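Local coordinates for translation initiation factor eIF2b-like protein,Translation initiation factor eIF2b-like protein (Chaetomium thermophilum, PDB 4ZEM) that serves as the beta subunit of the eIF2B complex, which probably promotes guanine nucleotide exchange on eIF2 during translation initiation, at residues 259-270 and 290-301. Sequence-based numbering, arbitrary orientation.
Sequences MAYIPRVNKVIF and AAQAAHEYLKPV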
ATOM      1  N   MET A 259     -21.529   8.556  18.585  1.00 72.37           N
ATOM      2  CA  MET A 259     -22.300   9.559  17.869  1.00 79.85           C
ATOM      3  C   MET A 259     -22.501  10.801  18.723  1.00 76.11           C
ATOM      4  O   MET A 259     -22.469  11.926  18.227  1.00 77.34           O
ATOM      5  CB  MET A 259     -23.656   8.977  17.468  1.00 89.27           C
ATOM      6  CG  MET A 259     -24.211   9.503  16.169  1.00 93.62           C
ATOM      7  SD  MET A 259     -23.137   9.051  14.799  1.00132.48           S
ATOM      8  CE  MET A 259     -22.934   7.297  15.089  1.00 74.73           C
ATOM      9  N   ALA A 260     -22.691  10.588  20.018  1.00 73.72           N
ATOM     10  CA  ALA A 260     -22.850  11.680  20.967  1.00 68.90           C
ATOM     11  C   ALA A 260     -21.561  12.487  21.150  1.00 71.05           C
ATOM     12  O   ALA A 260     -21.610  13.695  21.363  1.00 79.26           O
ATOM     13  CB  ALA A 260     -23.333  11.146  22.307  1.00 64.15           C
ATOM     14  N   TYR A 261     -20.412  11.822  21.054  1.00 62.86           N
ATOM     15  CA  TYR A 261     -19.150  12.458  21.419  1.00 46.02           C
ATOM     16  C   TYR A 261     -18.387  13.121  20.271  1.00 59.78           C
ATOM     17  O   TYR A 261     -17.544  13.981  20.522  1.00 57.24           O
ATOM     18  CB  TYR A 261     -18.231  11.404  22.065  1.00 44.10           C
ATOM     19  CG  TYR A 261     -16.943  11.957  22.622  1.00 57.45           C
ATOM     20  CD1 TYR A 261     -16.892  12.453  23.919  1.00 59.81           C
ATOM     21  CD2 TYR A 261     -15.784  11.997  21.857  1.00 39.49           C
ATOM     22  CE1 TYR A 261     -15.726  12.967  24.440  1.00 47.34           C
ATOM     23  CE2 TYR A 261     -14.615  12.522  22.367  1.00 44.52           C
ATOM     24  CZ  TYR A 261     -14.593  13.003  23.665  1.00 44.15           C
ATOM     25  OH  TYR A 261     -13.439  13.518  24.197  1.00 44.15           O
ATOM     26  N   ILE A 262     -18.738  12.807  19.024  1.00 57.12           N
ATOM     27  CA  ILE A 262     -18.055  13.405  17.870  1.00 61.06           C
ATOM     28  C   ILE A 262     -18.041  14.946  17.823  1.00 67.18           C
ATOM     29  O   ILE A 262     -17.022  15.529  17.448  1.00 71.23           O
ATOM     30  CB  ILE A 262     -18.626  12.845  16.541  1.00 68.29           C
ATOM     31  CG1 ILE A 262     -18.273  11.360  16.433  1.00 73.76           C
ATOM     32  CG2 ILE A 262     -18.061  13.591  15.344  1.00 71.46           C
ATOM     33  CD1 ILE A 262     -17.879  10.879  15.050  1.00 73.59           C
ATOM     34  N   PRO A 263     -19.137  15.616  18.222  1.00 60.01           N
ATOM     35  CA  PRO A 263     -19.079  17.085  18.226  1.00 62.44           C
ATOM     36  C   PRO A 263     -17.933  17.681  19.046  1.00 62.10           C
ATOM     37  O   PRO A 263     -17.425  18.742  18.693  1.00 58.16           O
ATOM     38  CB  PRO A 263     -20.415  17.464  18.832  1.00 51.57           C
ATOM     39  CG  PRO A 263     -21.289  16.368  18.356  1.00 60.67           C
ATOM     40  CD  PRO A 263     -20.503  15.142  18.500  1.00 64.82           C
ATOM     41  N   ARG A 264     -17.556  17.021  20.136  1.00 57.16           N
ATOM     42  CA  ARG A 264     -16.389  17.425  20.917  1.00 51.55           C
ATOM     43  C   ARG A 264     -15.075  17.450  20.107  1.00 55.85           C
ATOM     44  O   ARG A 264     -14.285  18.384  20.250  1.00 65.51           O
ATOM     45  CB  ARG A 264     -16.239  16.531  22.152  1.00 53.68           C
ATOM     46  CG  ARG A 264     -15.015  16.857  23.006  1.00 54.49           C
ATOM     47  CD  ARG A 264     -15.053  18.324  23.475  1.00 59.85           C
ATOM     48  NE  ARG A 264     -14.007  18.664  24.443  1.00 60.15           N
ATOM     49  CZ  ARG A 264     -12.872  19.290  24.139  1.00 68.48           C
ATOM     50  NH1 ARG A 264     -11.990  19.562  25.092  1.00 78.48           N
ATOM     51  NH2 ARG A 264     -12.600  19.621  22.884  1.00 62.90           N
ATOM     52  N   VAL A 265     -14.812  16.399  19.324  1.00 48.18           N
ATOM     53  CA  VAL A 265     -13.494  16.201  18.698  1.00 48.85           C
ATOM     54  C   VAL A 265     -13.171  17.255  17.634  1.00 42.76           C
ATOM     55  O   VAL A 265     -14.064  17.890  17.083  1.00 42.46           O
ATOM     56  CB  VAL A 265     -13.357  14.794  18.059  1.00 43.52           C
ATOM     57  CG1 VAL A 265     -13.992  13.736  18.955  1.00 45.90           C
ATOM     58  CG2 VAL A 265     -13.961  14.759  16.665  1.00 44.08           C
ATOM     59  N   ASN A 266     -11.883  17.500  17.418  1.00 47.54           N
ATOM     60  CA  ASN A 266     -11.429  18.427  16.378  1.00 42.75           C
ATOM     61  C   ASN A 266     -11.339  17.793  14.989  1.00 47.65           C
ATOM     62  O   ASN A 266     -11.638  18.436  13.987  1.00 52.70           O
ATOM     63  CB  ASN A 266     -10.081  19.013  16.773  1.00 37.99           C
ATOM     64  CG  ASN A 266     -10.189  19.936  17.961  1.00 41.78           C
ATOM     65  OD1 ASN A 266      -9.724  19.613  19.054  1.00 41.84           O
ATOM     66  ND2 ASN A 266     -10.803  21.096  17.756  1.00 46.87           N
ATOM     67  N   LYS A 267     -10.884  16.546  14.935  1.00 45.47           N
ATOM     68  CA  LYS A 267     -10.712  15.850  13.669  1.00 49.20           C
ATOM     69  C   LYS A 267     -10.780  14.343  13.855  1.00 49.01           C
ATOM     70  O   LYS A 267     -10.553  13.828  14.950  1.00 48.24           O
ATOM     71  CB  LYS A 267      -9.384  16.229  13.009  1.00 45.22           C
ATOM     72  CG  LYS A 267      -8.168  16.030  13.894  1.00 42.57           C
ATOM     73  CD  LYS A 267      -7.037  16.949  13.463  1.00 50.38           C
ATOM     74  CE  LYS A 267      -7.473  18.401  13.483  1.00 53.67           C
ATOM     75  NZ  LYS A 267      -6.360  19.313  13.120  1.00 64.85           N
ATOM     76  N   VAL A 268     -11.102  13.652  12.767  1.00 46.12           N
ATOM     77  CA  VAL A 268     -11.188  12.199  12.736  1.00 43.00           C
ATOM     78  C   VAL A 268     -10.160  11.648  11.763  1.00 40.78           C
ATOM     79  O   VAL A 268     -10.053  12.119  10.630  1.00 36.97           O
ATOM     80  CB  VAL A 268     -12.589  11.712  12.313  1.00 44.71           C
ATOM     81  CG1 VAL A 268     -12.623  10.196  12.283  1.00 37.83           C
ATOM     82  CG2 VAL A 268     -13.665  12.260  13.256  1.00 46.17           C
ATOM     83  N   ILE A 269      -9.419  10.638  12.206  1.00 36.66           N
ATOM     84  CA  ILE A 269      -8.357  10.038  11.408  1.00 38.55           C
ATOM     85  C   ILE A 269      -8.611   8.547  11.190  1.00 47.76           C
ATOM     86  O   ILE A 269      -8.926   7.826  12.132  1.00 43.53           O
ATOM     87  CB  ILE A 269      -6.979  10.260  12.067  1.00 37.81           C
ATOM     88  CG1 ILE A 269      -6.664  11.755  12.116  1.00 50.12           C
ATOM     89  CG2 ILE A 269      -5.886   9.542  11.300  1.00 51.30           C
ATOM     90  CD1 ILE A 269      -5.316  12.081  12.716  1.00 69.63           C
ATOM     91  N   PHE A 270      -8.463   8.095   9.943  1.00 53.29           N
ATOM     92  CA  PHE A 270      -8.605   6.679   9.602  1.00 49.26           C
ATOM     93  C   PHE A 270      -7.400   6.153   8.847  1.00 41.68           C
ATOM     94  O   PHE A 270      -6.757   6.875   8.082  1.00 38.86           O
ATOM     95  CB  PHE A 270      -9.805   6.426   8.671  1.00 48.05           C
ATOM     96  CG  PHE A 270     -11.136   6.799   9.230  1.00 50.94           C
ATOM     97  CD1 PHE A 270     -11.758   7.968   8.830  1.00 52.78           C
ATOM     98  CD2 PHE A 270     -11.803   5.952  10.091  1.00 66.84           C
ATOM     99  CE1 PHE A 270     -13.000   8.308   9.316  1.00 61.65           C
ATOM    100  CE2 PHE A 270     -13.052   6.285  10.578  1.00 75.13           C
ATOM    101  CZ  PHE A 270     -13.650   7.464  10.193  1.00 71.34           C
ATOM    102  N   ALA A 290     -18.702   6.617  11.303  1.00 57.19           N
ATOM    103  CA  ALA A 290     -17.928   7.646  11.986  1.00 53.51           C
ATOM    104  C   ALA A 290     -17.628   8.798  11.034  1.00 58.69           C
ATOM    105  O   ALA A 290     -17.635   9.971  11.428  1.00 58.76           O
ATOM    106  CB  ALA A 290     -16.641   7.060  12.545  1.00 43.24           C
ATOM    107  N   ALA A 291     -17.356   8.463   9.782  1.00 56.43           N
ATOM    108  CA  ALA A 291     -17.048   9.474   8.789  1.00 51.67           C
ATOM    109  C   ALA A 291     -18.229  10.398   8.575  1.00 57.22           C
ATOM    110  O   ALA A 291     -18.065  11.605   8.453  1.00 65.32           O
ATOM    111  CB  ALA A 291     -16.647   8.822   7.479  1.00 46.57           C
ATOM    112  N   GLN A 292     -19.421   9.827   8.517  1.00 61.53           N
ATOM    113  CA  GLN A 292     -20.612  10.630   8.319  1.00 60.16           C
ATOM    114  C   GLN A 292     -20.896  11.565   9.480  1.00 66.23           C
ATOM    115  O   GLN A 292     -21.258  12.720   9.280  1.00 71.45           O
ATOM    116  CB  GLN A 292     -21.826   9.754   8.038  1.00 73.35           C
ATOM    117  CG  GLN A 292     -23.017  10.551   7.552  1.00 74.76           C
ATOM    118  CD  GLN A 292     -23.754   9.854   6.438  1.00 89.17           C
ATOM    119  OE1 GLN A 292     -23.930  10.410   5.358  1.00104.35           O
ATOM    120  NE2 GLN A 292     -24.176   8.622   6.688  1.00 95.18           N
ATOM    121  N   ALA A 293     -20.727  11.064  10.696  1.00 55.43           N
ATOM    122  CA  ALA A 293     -20.983  11.878  11.867  1.00 59.60           C
ATOM    123  C   ALA A 293     -20.031  13.051  11.870  1.00 62.53           C
ATOM    124  O   ALA A 293     -20.416  14.180  12.140  1.00 61.05           O
ATOM    125  CB  ALA A 293     -20.814  11.053  13.127  1.00 57.99           C
ATOM    126  N   ALA A 294     -18.780  12.774  11.544  1.00 54.81           N
ATOM    127  CA  ALA A 294     -17.770  13.809  11.487  1.00 53.03           C
ATOM    128  C   ALA A 294     -18.167  14.862  10.464  1.00 63.13           C
ATOM    129  O   ALA A 294     -18.067  16.063  10.716  1.00 66.55           O
ATOM    130  CB  ALA A 294     -16.424  13.215  11.136  1.00 41.53           C
ATOM    131  N   HIS A 295     -18.651  14.388   9.322  1.00 61.59           N
ATOM    132  CA  HIS A 295     -19.052  15.259   8.231  1.00 67.25           C
ATOM    133  C   HIS A 295     -20.259  16.103   8.620  1.00 69.78           C
ATOM    134  O   HIS A 295     -20.351  17.277   8.267  1.00 70.81           O
ATOM    135  CB  HIS A 295     -19.372  14.422   6.992  1.00 73.11           C
ATOM    136  CG  HIS A 295     -19.690  15.234   5.776  1.00 85.35           C
ATOM    137  ND1 HIS A 295     -20.979  15.507   5.380  1.00 86.33           N
ATOM    138  CD2 HIS A 295     -18.881  15.823   4.863  1.00 90.14           C
ATOM    139  CE1 HIS A 295     -20.955  16.235   4.277  1.00 92.06           C
ATOM    140  NE2 HIS A 295     -19.694  16.440   3.943  1.00 90.54           N
ATOM    141  N   GLU A 296     -21.173  15.490   9.361  1.00 69.02           N
ATOM    142  CA  GLU A 296     -22.366  16.163   9.860  1.00 73.82           C
ATOM    143  C   GLU A 296     -22.039  17.320  10.812  1.00 77.15           C
ATOM    144  O   GLU A 296     -22.764  18.313  10.872  1.00 81.22           O
ATOM    145  CB  GLU A 296     -23.273  15.147  10.548  1.00 76.10           C
ATOM    146  CG  GLU A 296     -24.517  14.804   9.750  1.00 89.74           C
ATOM    147  CD  GLU A 296     -25.096  13.459  10.137  1.00101.35           C
ATOM    148  OE1 GLU A 296     -24.810  12.985  11.258  1.00107.03           O
ATOM    149  OE2 GLU A 296     -25.837  12.878   9.315  1.00101.71           O
ATOM    150  N   TYR A 297     -20.967  17.176  11.579  1.00 64.32           N
ATOM    151  CA  TYR A 297     -20.580  18.209  12.530  1.00 58.67           C
ATOM    152  C   TYR A 297     -19.354  19.006  12.096  1.00 63.63           C
ATOM    153  O   TYR A 297     -18.671  19.601  12.935  1.00 62.57           O
ATOM    154  CB  TYR A 297     -20.356  17.597  13.915  1.00 52.80           C
ATOM    155  CG  TYR A 297     -21.650  17.204  14.592  1.00 64.99           C
ATOM    156  CD1 TYR A 297     -22.136  15.905  14.513  1.00 61.75           C
ATOM    157  CD2 TYR A 297     -22.404  18.148  15.289  1.00 66.92           C
ATOM    158  CE1 TYR A 297     -23.327  15.550  15.123  1.00 74.94           C
ATOM    159  CE2 TYR A 297     -23.594  17.803  15.902  1.00 72.21           C
ATOM    160  CZ  TYR A 297     -24.052  16.504  15.815  1.00 80.50           C
ATOM    161  OH  TYR A 297     -25.236  16.156  16.425  1.00 82.28           O
ATOM    162  N   LEU A 298     -19.066  18.986  10.795  1.00 58.42           N
ATOM    163  CA  LEU A 298     -17.996  19.794  10.205  1.00 58.52           C
ATOM    164  C   LEU A 298     -16.622  19.385  10.728  1.00 58.65           C
ATOM    165  O   LEU A 298     -15.706  20.204  10.798  1.00 61.64           O
ATOM    166  CB  LEU A 298     -18.217  21.291  10.460  1.00 73.12           C
ATOM    167  CG  LEU A 298     -19.289  22.045   9.667  1.00 81.22           C
ATOM    168  CD1 LEU A 298     -19.220  23.538   9.991  1.00 77.81           C
ATOM    169  CD2 LEU A 298     -19.139  21.819   8.171  1.00 69.97           C
ATOM    170  N   LYS A 299     -16.477  18.117  11.098  1.00 52.28           N
ATOM    171  CA  LYS A 299     -15.188  17.627  11.562  1.00 50.55           C
ATOM    172  C   LYS A 299     -14.427  17.064  10.371  1.00 53.01           C
ATOM    173  O   LYS A 299     -14.920  16.167   9.683  1.00 49.47           O
ATOM    174  CB  LYS A 299     -15.365  16.548  12.634  1.00 47.79           C
ATOM    175  CG  LYS A 299     -16.258  16.956  13.794  1.00 51.18           C
ATOM    176  CD  LYS A 299     -15.791  18.256  14.413  1.00 50.70           C
ATOM    177  CE  LYS A 299     -16.647  18.631  15.613  1.00 53.19           C
ATOM    178  NZ  LYS A 299     -16.203  19.922  16.204  1.00 55.56           N
ATOM    179  N   PRO A 300     -13.209  17.574  10.137  1.00 51.54           N
ATOM    180  CA  PRO A 300     -12.381  17.105   9.021  1.00 49.29           C
ATOM    181  C   PRO A 300     -12.065  15.619   9.125  1.00 49.92           C
ATOM    182  O   PRO A 300     -11.658  15.127  10.182  1.00 39.17           O
ATOM    183  CB  PRO A 300     -11.105  17.942   9.158  1.00 49.20           C
ATOM    184  CG  PRO A 300     -11.556  19.177   9.855  1.00 49.95           C
ATOM    185  CD  PRO A 300     -12.578  18.697  10.849  1.00 40.25           C
ATOM    186  N   VAL A 301     -12.228  14.920   8.011  1.00 45.12           N
ATOM    187  CA  VAL A 301     -11.954  13.497   7.957  1.00 46.51           C
ATOM    188  C   VAL A 301     -10.651  13.303   7.208  1.00 38.75           C
ATOM    189  O   VAL A 301     -10.530  13.700   6.050  1.00 40.28           O
ATOM    190  CB  VAL A 301     -13.087  12.713   7.264  1.00 48.25           C
ATOM    191  CG1 VAL A 301     -12.704  11.258   7.119  1.00 41.47           C
ATOM    192  CG2 VAL A 301     -14.383  12.842   8.043  1.00 45.78           C
TER
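Lys299 reaches from the loop after helix 290-296 into the turn that leads to strand 267-270. A bend at chi2 (-54°) followed by a straight end carries its NZ to two backbone carbonyls, bonding Pro263 O at 3.0 Å, 32° out of the carbonyl plane, and Val265 O more weakly. Were Lys299 replaced by alanine, the carbonyls of Pro263 and Val265 would probably lose their shared ammonium donor and the turn its tie to the end of the helix. Beside it, Pro263 sets its CG squarely over one face of the Tyr297 ring, 3.5 Å from the centroid, a CH-pi contact. Deeper in, Ile262 points CD1 at Ala293 CB (3.5 Å), which also meets Met259 SD, while Ile262 CG2 lies against the backbone of Ala294. Val268 continues this layer, its CG2 on Ala294 CB. The Phe270 ring meets Ala290 CB and Val301 CG1 edge-on, the latter 3.7 Å from CE1. Just before strand 301-304, Pro300 O takes a nearly straight bond from Val268 N (3.0 Å), and parallel pairing goes on with Val268 beside Val301. A Schellman motif with Leu298 at C-prime ends the helix, completing a beta-alpha-beta unit consistent with this family's Rossmann-like fold.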